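PDB 3O1I: periplasmic protein TorT from Vibrio parahaemolyticus, which probably binds a small ligand in the periplasm and, like related TorT proteins, may take part in trimethylamine N-oxide sensing with the sensor kinase TorS. Local coordinates for residues E121-Y125 with V241-P245; I8-Y12 with Q55-C59; K33-N37 with A261-R265. One frame throughout, in Å; residues are numbered along the deposited sequence.

Contact 1: E121-Y125 with V241-P245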
ATOM      1  N   GLU D 121     -14.046  33.378  21.104  1.00 64.34           N
ATOM      2  CA  GLU D 121     -14.862  33.892  20.024  1.00 66.99           C
ATOM      3  C   GLU D 121     -15.960  32.916  19.629  1.00 67.18           C
ATOM      4  O   GLU D 121     -17.034  33.328  19.197  1.00 67.26           O
ATOM      5  CB  GLU D 121     -13.999  34.206  18.804  1.00 70.10           C
ATOM      6  CG  GLU D 121     -13.742  35.695  18.589  1.00 75.40           C
ATOM      7  CD  GLU D 121     -15.018  36.484  18.329  1.00 78.52           C
ATOM      8  OE1 GLU D 121     -15.771  36.127  17.394  1.00 79.43           O
ATOM      9  OE2 GLU D 121     -15.264  37.467  19.062  1.00 80.30           O
ATOM     10  N   ALA D 122     -15.696  31.623  19.792  1.00 67.42           N
ATOM     11  CA  ALA D 122     -16.665  30.593  19.430  1.00 67.08           C
ATOM     12  C   ALA D 122     -17.753  30.425  20.483  1.00 67.00           C
ATOM     13  O   ALA D 122     -18.936  30.301  20.152  1.00 64.79           O
ATOM     14  CB  ALA D 122     -15.952  29.276  19.208  1.00 67.41           C
ATOM     15  N   GLY D 123     -17.342  30.408  21.748  1.00 68.03           N
ATOM     16  CA  GLY D 123     -18.294  30.271  22.834  1.00 69.46           C
ATOM     17  C   GLY D 123     -19.151  31.522  22.962  1.00 71.11           C
ATOM     18  O   GLY D 123     -20.335  31.455  23.310  1.00 71.37           O
ATOM     19  N   LYS D 124     -18.547  32.673  22.676  1.00 71.61           N
ATOM     20  CA  LYS D 124     -19.240  33.954  22.749  1.00 70.63           C
ATOM     21  C   LYS D 124     -20.394  33.959  21.749  1.00 69.11           C
ATOM     22  O   LYS D 124     -21.451  34.510  22.029  1.00 70.23           O
ATOM     23  CB  LYS D 124     -18.264  35.102  22.437  1.00 72.48           C
ATOM     24  CG  LYS D 124     -18.552  36.413  23.165  1.00 73.64           C
ATOM     25  CD  LYS D 124     -17.449  37.458  22.937  1.00 75.13           C
ATOM     26  CE  LYS D 124     -17.366  37.914  21.475  1.00 75.95           C
ATOM     27  NZ  LYS D 124     -16.332  38.979  21.251  1.00 74.71           N
ATOM     28  N   TYR D 125     -20.192  33.344  20.586  1.00 66.00           N
ATOM     29  CA  TYR D 125     -21.241  33.295  19.572  1.00 65.23           C
ATOM     30  C   TYR D 125     -22.433  32.476  20.043  1.00 66.65           C
ATOM     31  O   TYR D 125     -23.578  32.790  19.725  1.00 67.19           O
ATOM     32  CB  TYR D 125     -20.725  32.683  18.270  1.00 62.18           C
ATOM     33  CG  TYR D 125     -21.822  32.342  17.279  1.00 59.28           C
ATOM     34  CD1 TYR D 125     -22.028  33.121  16.141  1.00 57.79           C
ATOM     35  CD2 TYR D 125     -22.641  31.224  17.468  1.00 57.81           C
ATOM     36  CE1 TYR D 125     -23.017  32.795  15.210  1.00 57.44           C
ATOM     37  CE2 TYR D 125     -23.636  30.889  16.546  1.00 57.12           C
ATOM     38  CZ  TYR D 125     -23.815  31.676  15.417  1.00 57.27           C
ATOM     39  OH  TYR D 125     -24.763  31.333  14.476  1.00 55.63           O
ATOM     40  N   VAL D 241     -22.702  25.962   7.855  1.00 61.58           N
ATOM     41  CA  VAL D 241     -21.948  26.233   9.079  1.00 62.06           C
ATOM     42  C   VAL D 241     -22.486  27.525   9.691  1.00 61.13           C
ATOM     43  O   VAL D 241     -22.876  28.435   8.974  1.00 61.58           O
ATOM     44  CB  VAL D 241     -20.418  26.409   8.802  1.00 62.24           C
ATOM     45  CG1 VAL D 241     -19.671  26.554  10.119  1.00 62.74           C
ATOM     46  CG2 VAL D 241     -19.871  25.221   8.032  1.00 59.68           C
ATOM     47  N   LEU D 242     -22.512  27.617  11.011  1.00 60.93           N
ATOM     48  CA  LEU D 242     -23.020  28.824  11.638  1.00 61.86           C
ATOM     49  C   LEU D 242     -21.944  29.869  11.868  1.00 63.90           C
ATOM     50  O   LEU D 242     -21.959  30.941  11.262  1.00 64.34           O
ATOM     51  CB  LEU D 242     -23.694  28.495  12.970  1.00 60.21           C
ATOM     52  CG  LEU D 242     -24.882  27.543  12.838  1.00 60.33           C
ATOM     53  CD1 LEU D 242     -25.520  27.318  14.184  1.00 58.63           C
ATOM     54  CD2 LEU D 242     -25.886  28.124  11.857  1.00 59.18           C
ATOM     55  N   PHE D 243     -21.003  29.547  12.744  1.00 66.14           N
ATOM     56  CA  PHE D 243     -19.927  30.465  13.089  1.00 67.55           C
ATOM     57  C   PHE D 243     -18.540  29.901  12.764  1.00 67.92           C
ATOM     58  O   PHE D 243     -18.421  28.780  12.271  1.00 68.24           O
ATOM     59  CB  PHE D 243     -20.044  30.800  14.576  1.00 67.95           C
ATOM     60  CG  PHE D 243     -18.986  31.724  15.068  1.00 70.07           C
ATOM     61  CD1 PHE D 243     -18.750  32.930  14.425  1.00 70.36           C
ATOM     62  CD2 PHE D 243     -18.216  31.387  16.174  1.00 70.91           C
ATOM     63  CE1 PHE D 243     -17.743  33.776  14.859  1.00 72.11           C
ATOM     64  CE2 PHE D 243     -17.208  32.225  16.616  1.00 71.41           C
ATOM     65  CZ  PHE D 243     -16.974  33.426  15.964  1.00 72.28           C
ATOM     66  N   ALA D 244     -17.504  30.695  13.030  1.00 68.09           N
ATOM     67  CA  ALA D 244     -16.116  30.309  12.786  1.00 67.74           C
ATOM     68  C   ALA D 244     -15.171  31.503  12.924  1.00 68.54           C
ATOM     69  O   ALA D 244     -15.181  32.422  12.097  1.00 68.56           O
ATOM     70  CB  ALA D 244     -15.965  29.702  11.398  1.00 66.63           C
ATOM     71  N   PRO D 245     -14.345  31.514  13.983  1.00 67.92           N
ATOM     72  CA  PRO D 245     -13.408  32.619  14.173  1.00 67.57           C
ATOM     73  C   PRO D 245     -12.208  32.460  13.247  1.00 68.44           C
ATOM     74  O   PRO D 245     -11.545  31.433  13.282  1.00 69.54           O
ATOM     75  CB  PRO D 245     -13.004  32.471  15.635  1.00 67.26           C
ATOM     76  CG  PRO D 245     -13.021  30.991  15.826  1.00 65.76           C
ATOM     77  CD  PRO D 245     -14.333  30.622  15.158  1.00 67.48           C
TER
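The rings of Tyr125 and Phe243 lie almost parallel, their planes 8° apart, but they are offset so strongly, centroids 5.0 Å apart, that little of one lies above the other. What each face meets instead is the other residue's methylene. Phe243 CB sits 3.5 Å from the centroid of the Tyr125 ring, 15° off its normal, and Tyr125 CB returns the CH-pi contact 3.9 Å from the centroid of the Phe243 ring. Tyr125 CG is anti to the backbone N, which swings the ring out from the helix over Phe243 CB. Pro245 lies over the other face of Phe243, with its N toward the rim.

The helix 116-127 thereby packs against the chain leading into strand 244-246, in the second lobe of a type I periplasmic binding protein fold; Phe243 also reaches Val224 of that lobe's parallel sheet and Pro279 of the strand paired with 244-246.

Apolar contacts widen the patch: Ala122 meets the Phe243 ring edge with its CA, its CB lying 4.1 Å from Phe243 CE2; Glu121 CB rests 3.7 Å from Pro245 CB, and Leu242 CB approaches Tyr125 CZ to 4.0 Å, the two side chains crossing at about a right angle.

The one salt bridge is internal to the helix. Lys124 NZ meets Glu121 OE2 at 2.9 Å, nearly in line with the C-O bond, while the carboxylate is inclined 64° to the Phe243 ring.

Contact 2: I8-Y12 with Q55-C59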
ATOM      1  N   ILE D   8      16.170  33.904   3.616  1.00 92.07           N
ATOM      2  CA  ILE D   8      15.089  33.657   4.565  1.00 90.48           C
ATOM      3  C   ILE D   8      14.574  32.250   4.279  1.00 88.20           C
ATOM      4  O   ILE D   8      14.078  31.963   3.186  1.00 86.96           O
ATOM      5  CB  ILE D   8      13.944  34.666   4.403  1.00 92.62           C
ATOM      6  CG1 ILE D   8      14.431  36.070   4.786  1.00 93.10           C
ATOM      7  CG2 ILE D   8      12.760  34.244   5.270  1.00 92.95           C
ATOM      8  CD1 ILE D   8      13.392  37.158   4.592  1.00 93.65           C
ATOM      9  N   CYS D   9      14.696  31.387   5.281  1.00 86.01           N
ATOM     10  CA  CYS D   9      14.317  29.981   5.178  1.00 84.01           C
ATOM     11  C   CYS D   9      13.129  29.634   6.087  1.00 81.66           C
ATOM     12  O   CYS D   9      13.275  29.568   7.314  1.00 80.95           O
ATOM     13  CB  CYS D   9      15.544  29.154   5.564  1.00 85.95           C
ATOM     14  SG  CYS D   9      15.761  27.483   4.869  1.00 88.06           S
ATOM     15  N   ALA D  10      11.959  29.404   5.484  1.00 78.52           N
ATOM     16  CA  ALA D  10      10.746  29.063   6.241  1.00 74.89           C
ATOM     17  C   ALA D  10      10.588  27.552   6.442  1.00 71.95           C
ATOM     18  O   ALA D  10      10.529  26.777   5.484  1.00 71.12           O
ATOM     19  CB  ALA D  10       9.510  29.635   5.542  1.00 73.55           C
ATOM     20  N   ILE D  11      10.506  27.149   7.706  1.00 69.04           N
ATOM     21  CA  ILE D  11      10.382  25.745   8.072  1.00 65.71           C
ATOM     22  C   ILE D  11       9.037  25.384   8.700  1.00 63.54           C
ATOM     23  O   ILE D  11       8.836  25.550   9.908  1.00 62.68           O
ATOM     24  CB  ILE D  11      11.532  25.342   9.051  1.00 65.49           C
ATOM     25  CG1 ILE D  11      12.879  25.618   8.387  1.00 64.52           C
ATOM     26  CG2 ILE D  11      11.433  23.868   9.434  1.00 64.91           C
ATOM     27  CD1 ILE D  11      12.963  25.122   6.954  1.00 63.20           C
ATOM     28  N   TYR D  12       8.125  24.878   7.874  1.00 60.91           N
ATOM     29  CA  TYR D  12       6.802  24.476   8.348  1.00 58.44           C
ATOM     30  C   TYR D  12       6.848  23.107   9.020  1.00 58.78           C
ATOM     31  O   TYR D  12       7.867  22.421   8.994  1.00 60.04           O
ATOM     32  CB  TYR D  12       5.828  24.357   7.193  1.00 54.36           C
ATOM     33  CG  TYR D  12       5.758  25.530   6.255  1.00 52.88           C
ATOM     34  CD1 TYR D  12       6.295  26.776   6.596  1.00 51.27           C
ATOM     35  CD2 TYR D  12       5.076  25.414   5.041  1.00 51.58           C
ATOM     36  CE1 TYR D  12       6.139  27.879   5.749  1.00 49.08           C
ATOM     37  CE2 TYR D  12       4.920  26.499   4.197  1.00 50.52           C
ATOM     38  CZ  TYR D  12       5.447  27.727   4.560  1.00 48.81           C
ATOM     39  OH  TYR D  12       5.232  28.791   3.731  1.00 46.29           O
ATOM     40  N   GLN D  55      16.271  19.584   8.257  1.00 70.36           N
ATOM     41  CA  GLN D  55      15.885  20.653   7.332  1.00 70.65           C
ATOM     42  C   GLN D  55      16.308  21.984   7.932  1.00 71.49           C
ATOM     43  O   GLN D  55      16.582  22.956   7.225  1.00 71.20           O
ATOM     44  CB  GLN D  55      14.370  20.658   7.103  1.00 70.01           C
ATOM     45  CG  GLN D  55      13.834  19.431   6.373  1.00 68.83           C
ATOM     46  CD  GLN D  55      12.415  19.627   5.866  1.00 66.80           C
ATOM     47  OE1 GLN D  55      11.493  19.838   6.652  1.00 66.41           O
ATOM     48  NE2 GLN D  55      12.235  19.559   4.542  1.00 63.96           N
ATOM     49  N   LEU D  56      16.354  22.002   9.258  1.00 72.54           N
ATOM     50  CA  LEU D  56      16.752  23.175  10.025  1.00 73.85           C
ATOM     51  C   LEU D  56      18.250  23.360   9.797  1.00 74.72           C
ATOM     52  O   LEU D  56      18.737  24.477   9.611  1.00 74.33           O
ATOM     53  CB  LEU D  56      16.461  22.921  11.504  1.00 72.19           C
ATOM     54  CG  LEU D  56      16.221  24.098  12.438  1.00 70.27           C
ATOM     55  CD1 LEU D  56      15.240  25.083  11.810  1.00 68.85           C
ATOM     56  CD2 LEU D  56      15.695  23.558  13.762  1.00 67.49           C
ATOM     57  N   ALA D  57      18.967  22.240   9.808  1.00 76.02           N
ATOM     58  CA  ALA D  57      20.406  22.234   9.571  1.00 76.38           C
ATOM     59  C   ALA D  57      20.649  22.460   8.080  1.00 76.32           C
ATOM     60  O   ALA D  57      21.679  22.993   7.684  1.00 75.18           O
ATOM     61  CB  ALA D  57      21.005  20.900  10.011  1.00 75.72           C
ATOM     62  N   LEU D  58      19.693  22.043   7.256  1.00 77.25           N
ATOM     63  CA  LEU D  58      19.802  22.222   5.819  1.00 78.87           C
ATOM     64  C   LEU D  58      19.684  23.698   5.514  1.00 80.84           C
ATOM     65  O   LEU D  58      20.360  24.216   4.628  1.00 81.14           O
ATOM     66  CB  LEU D  58      18.698  21.461   5.086  1.00 78.02           C
ATOM     67  CG  LEU D  58      18.491  21.874   3.624  1.00 77.81           C
ATOM     68  CD1 LEU D  58      19.780  21.726   2.831  1.00 76.56           C
ATOM     69  CD2 LEU D  58      17.398  21.020   3.021  1.00 78.71           C
ATOM     70  N   CYS D  59      18.813  24.381   6.248  1.00 83.47           N
ATOM     71  CA  CYS D  59      18.636  25.808   6.033  1.00 86.16           C
ATOM     72  C   CYS D  59      19.977  26.514   6.189  1.00 86.82           C
ATOM     73  O   CYS D  59      20.407  27.257   5.302  1.00 86.37           O
ATOM     74  CB  CYS D  59      17.625  26.386   7.027  1.00 87.11           C
ATOM     75  SG  CYS D  59      15.868  26.306   6.527  1.00 89.25           S
TER
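Strand 8-12 and helix 55-59 run antiparallel, their axes 9.3 Å apart at an angle of 175°, and the backbones come nearest where Cys9 faces Cys59, CA to CA 6.1 Å. This is the helix-on-sheet layer of a Rossmann-like lobe: helix 49-62 is the connection of a beta-alpha-beta crossover from strand 37-42 to strand 66-69, and it passes over strand 7-12, which lies between them in the sheet.

A disulfide fastens the helix to strand 7-12. The sulfurs of Cys9 and Cys59 are bonded SG to SG at 2.0 Å, and the torsion about that bond is -85°, close to a quarter turn and left-handed in sense. The two halves leave their backbones differently. In Cys9 the sulfur is anti to the backbone N, whereas in Cys59 it lies beside the N and anti to the carbonyl carbon, which brings the two sulfurs together midway between strand and helix. Ile67 of strand 66-69 packs against both cysteines, so the bridge is embedded in the apolar core of the lobe.

Ile11, two residues further along the same face of the strand, fills the layer beside the bridge. Its CG1 stands beside the backbone N (chi1 -58°), and the end of that branch, CD1, lies alongside Cys59 SG. Leu41 of the neighbouring strand packs on it as well. Leu56 completes the row obliquely: its CD1 reaches Ile11 CG1 at 4.2 Å.

Contact 3: K33-N37 with A261-R265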
ATOM      1  N   LYS D  33       6.888  40.710  -2.496  1.00108.22           N
ATOM      2  CA  LYS D  33       6.481  42.082  -2.207  1.00108.65           C
ATOM      3  C   LYS D  33       7.565  42.775  -1.389  1.00108.90           C
ATOM      4  O   LYS D  33       7.489  43.973  -1.121  1.00108.66           O
ATOM      5  CB  LYS D  33       5.156  42.098  -1.443  1.00108.79           C
ATOM      6  CG  LYS D  33       4.531  43.476  -1.300  1.00107.79           C
ATOM      7  CD  LYS D  33       3.120  43.381  -0.742  1.00108.40           C
ATOM      8  CE  LYS D  33       2.198  42.608  -1.684  1.00108.82           C
ATOM      9  NZ  LYS D  33       0.813  42.466  -1.145  1.00108.16           N
ATOM     10  N   GLN D  34       8.566  42.000  -0.981  1.00108.99           N
ATOM     11  CA  GLN D  34       9.703  42.521  -0.230  1.00109.21           C
ATOM     12  C   GLN D  34      10.974  42.065  -0.942  1.00109.32           C
ATOM     13  O   GLN D  34      12.084  42.220  -0.431  1.00109.14           O
ATOM     14  CB  GLN D  34       9.698  42.016   1.215  1.00109.56           C
ATOM     15  CG  GLN D  34       8.692  42.717   2.114  1.00110.86           C
ATOM     16  CD  GLN D  34       9.026  42.567   3.586  1.00112.36           C
ATOM     17  OE1 GLN D  34      10.131  42.900   4.018  1.00113.05           O
ATOM     18  NE2 GLN D  34       8.072  42.072   4.366  1.00112.97           N
ATOM     19  N   GLY D  35      10.779  41.496  -2.133  1.00109.60           N
ATOM     20  CA  GLY D  35      11.871  41.017  -2.966  1.00109.27           C
ATOM     21  C   GLY D  35      12.928  40.138  -2.320  1.00109.05           C
ATOM     22  O   GLY D  35      14.029  40.013  -2.859  1.00109.80           O
ATOM     23  N   VAL D  36      12.605  39.518  -1.187  1.00107.99           N
ATOM     24  CA  VAL D  36      13.564  38.662  -0.494  1.00106.30           C
ATOM     25  C   VAL D  36      13.759  37.310  -1.172  1.00105.13           C
ATOM     26  O   VAL D  36      13.121  36.998  -2.181  1.00104.62           O
ATOM     27  CB  VAL D  36      13.155  38.406   0.983  1.00106.08           C
ATOM     28  CG1 VAL D  36      12.899  39.727   1.694  1.00105.31           C
ATOM     29  CG2 VAL D  36      11.935  37.508   1.040  1.00105.77           C
ATOM     30  N   ASN D  37      14.660  36.520  -0.599  1.00103.70           N
ATOM     31  CA  ASN D  37      14.993  35.190  -1.091  1.00101.79           C
ATOM     32  C   ASN D  37      14.509  34.170  -0.062  1.00100.23           C
ATOM     33  O   ASN D  37      15.211  33.830   0.893  1.00 99.38           O
ATOM     34  CB  ASN D  37      16.507  35.090  -1.295  1.00102.06           C
ATOM     35  CG  ASN D  37      16.969  33.681  -1.548  1.00101.94           C
ATOM     36  OD1 ASN D  37      16.488  33.011  -2.459  1.00102.78           O
ATOM     37  ND2 ASN D  37      17.919  33.221  -0.741  1.00101.43           N
ATOM     38  N   ALA D 261      12.524  40.068   7.431  1.00 83.59           N
ATOM     39  CA  ALA D 261      13.012  40.972   6.392  1.00 85.50           C
ATOM     40  C   ALA D 261      13.368  42.354   6.956  1.00 86.69           C
ATOM     41  O   ALA D 261      14.193  43.074   6.391  1.00 86.58           O
ATOM     42  CB  ALA D 261      11.973  41.103   5.287  1.00 84.88           C
ATOM     43  N   HIS D 262      12.741  42.713   8.073  1.00 88.18           N
ATOM     44  CA  HIS D 262      12.979  43.996   8.735  1.00 87.94           C
ATOM     45  C   HIS D 262      14.187  43.903   9.658  1.00 88.10           C
ATOM     46  O   HIS D 262      15.045  44.779   9.657  1.00 89.02           O
ATOM     47  CB  HIS D 262      11.740  44.413   9.532  1.00 87.24           C
ATOM     48  CG  HIS D 262      10.771  45.242   8.748  1.00 87.43           C
ATOM     49  ND1 HIS D 262      10.502  45.019   7.414  1.00 86.99           N
ATOM     50  CD2 HIS D 262       9.999  46.293   9.114  1.00 87.87           C
ATOM     51  CE1 HIS D 262       9.609  45.897   6.992  1.00 86.85           C
ATOM     52  NE2 HIS D 262       9.288  46.683   8.005  1.00 88.39           N
ATOM     53  N   TYR D 263      14.249  42.841  10.451  1.00 88.05           N
ATOM     54  CA  TYR D 263      15.372  42.639  11.356  1.00 88.04           C
ATOM     55  C   TYR D 263      16.654  42.498  10.541  1.00 89.64           C
ATOM     56  O   TYR D 263      17.754  42.611  11.076  1.00 90.72           O
ATOM     57  CB  TYR D 263      15.157  41.381  12.189  1.00 84.90           C
ATOM     58  CG  TYR D 263      16.354  40.976  13.002  1.00 82.59           C
ATOM     59  CD1 TYR D 263      16.542  41.456  14.292  1.00 82.03           C
ATOM     60  CD2 TYR D 263      17.303  40.107  12.480  1.00 83.37           C
ATOM     61  CE1 TYR D 263      17.648  41.075  15.046  1.00 82.25           C
ATOM     62  CE2 TYR D 263      18.415  39.720  13.222  1.00 83.41           C
ATOM     63  CZ  TYR D 263      18.580  40.205  14.504  1.00 82.52           C
ATOM     64  OH  TYR D 263      19.668  39.808  15.243  1.00 82.14           O
ATOM     65  N   LEU D 264      16.512  42.244   9.244  1.00 91.11           N
ATOM     66  CA  LEU D 264      17.676  42.095   8.384  1.00 92.97           C
ATOM     67  C   LEU D 264      17.935  43.326   7.516  1.00 93.72           C
ATOM     68  O   LEU D 264      18.746  43.289   6.593  1.00 94.72           O
ATOM     69  CB  LEU D 264      17.544  40.847   7.499  1.00 94.06           C
ATOM     70  CG  LEU D 264      17.581  39.463   8.169  1.00 94.94           C
ATOM     71  CD1 LEU D 264      17.661  38.398   7.074  1.00 95.11           C
ATOM     72  CD2 LEU D 264      18.775  39.336   9.118  1.00 93.62           C
ATOM     73  N   ARG D 265      17.238  44.413   7.814  1.00 93.75           N
ATOM     74  CA  ARG D 265      17.426  45.665   7.095  1.00 94.08           C
ATOM     75  C   ARG D 265      17.310  46.767   8.146  1.00 95.61           C
ATOM     76  O   ARG D 265      17.214  47.955   7.831  1.00 95.50           O
ATOM     77  CB  ARG D 265      16.361  45.841   6.009  1.00 92.45           C
ATOM     78  CG  ARG D 265      16.319  44.719   4.985  1.00 90.61           C
ATOM     79  CD  ARG D 265      15.652  45.181   3.699  1.00 89.45           C
ATOM     80  NE  ARG D 265      15.122  44.064   2.926  1.00 88.93           N
ATOM     81  CZ  ARG D 265      14.717  44.146   1.661  1.00 88.33           C
ATOM     82  NH1 ARG D 265      14.782  45.300   1.011  1.00 86.78           N
ATOM     83  NH2 ARG D 265      14.244  43.071   1.046  1.00 88.52           N
TER
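Arg265 and Ala261, at the end of helix 249-263, meet Gln34 and Val36, in the loop that joins helix 18-32 to strand 37-42. That loop belongs to the first beta-alpha-beta unit of the N-terminal lobe, in which strands 7-12 and 37-42 lie side by side in a parallel sheet. Helix 249-263, from late in the chain, packs back onto this lobe, as in other type I periplasmic binding proteins.

Helical geometry is lost at Leu264, and Arg265 N bonds to His262 O at 2.9 Å, so the chain turns just beyond the helix and brings Arg265 round toward the loop. From CB the side chain sets out with CG beside the backbone N and anti to the carbonyl carbon (chi1 -58°), then stays extended through CG and CD to NE. These methylenes do the spanning; the contacts begin at the head group. NE forms a salt bridge with Glu6, near the start of the modelled chain and just ahead of strand 7-12, and this is the stronger hold on the guanidinium. Arg265 CZ lies 3.9 Å from Gln34 O. Arg265 NH2 approaches Gln34 O at 2.8 Å, yet the N-H points well off line, 118° at the hydrogen, and the bond is weak. NH2 also passes Val36 CG1, which lies at the guanidinium edge in the plane of the group. The guanidinium is thus held by the acid and, weakly, by a backbone oxygen, with a methyl packed at its edge.

The Gln34 amide has its plane turned 73° from the His262 ring, and the Gln34 side chain also touches Val257 and Met258 of the same helix. Val36 sends CG1 to within 4.0 Å of Ala261 CB.

Contacts 2 and 3 belong to the N-terminal lobe, their centres 16 Å apart, and they touch directly: Ile8 N probably donates a hydrogen bond to Asn37 O at 2.9 Å, joining strands 7-12 and 37-42, and Ile8 CD1 packs against Val36 CB at 3.8 Å. Contact 1 lies in the other lobe, across the centre of the chain, with its centre 35 Å from that of contact 2 and 36 Å from that of contact 3. Strand 244-246 and helix 249-263 are consecutive, so the chain goes from contact 1 back to the first lobe within a single helix. In this family the ligand cleft lies between the lobes.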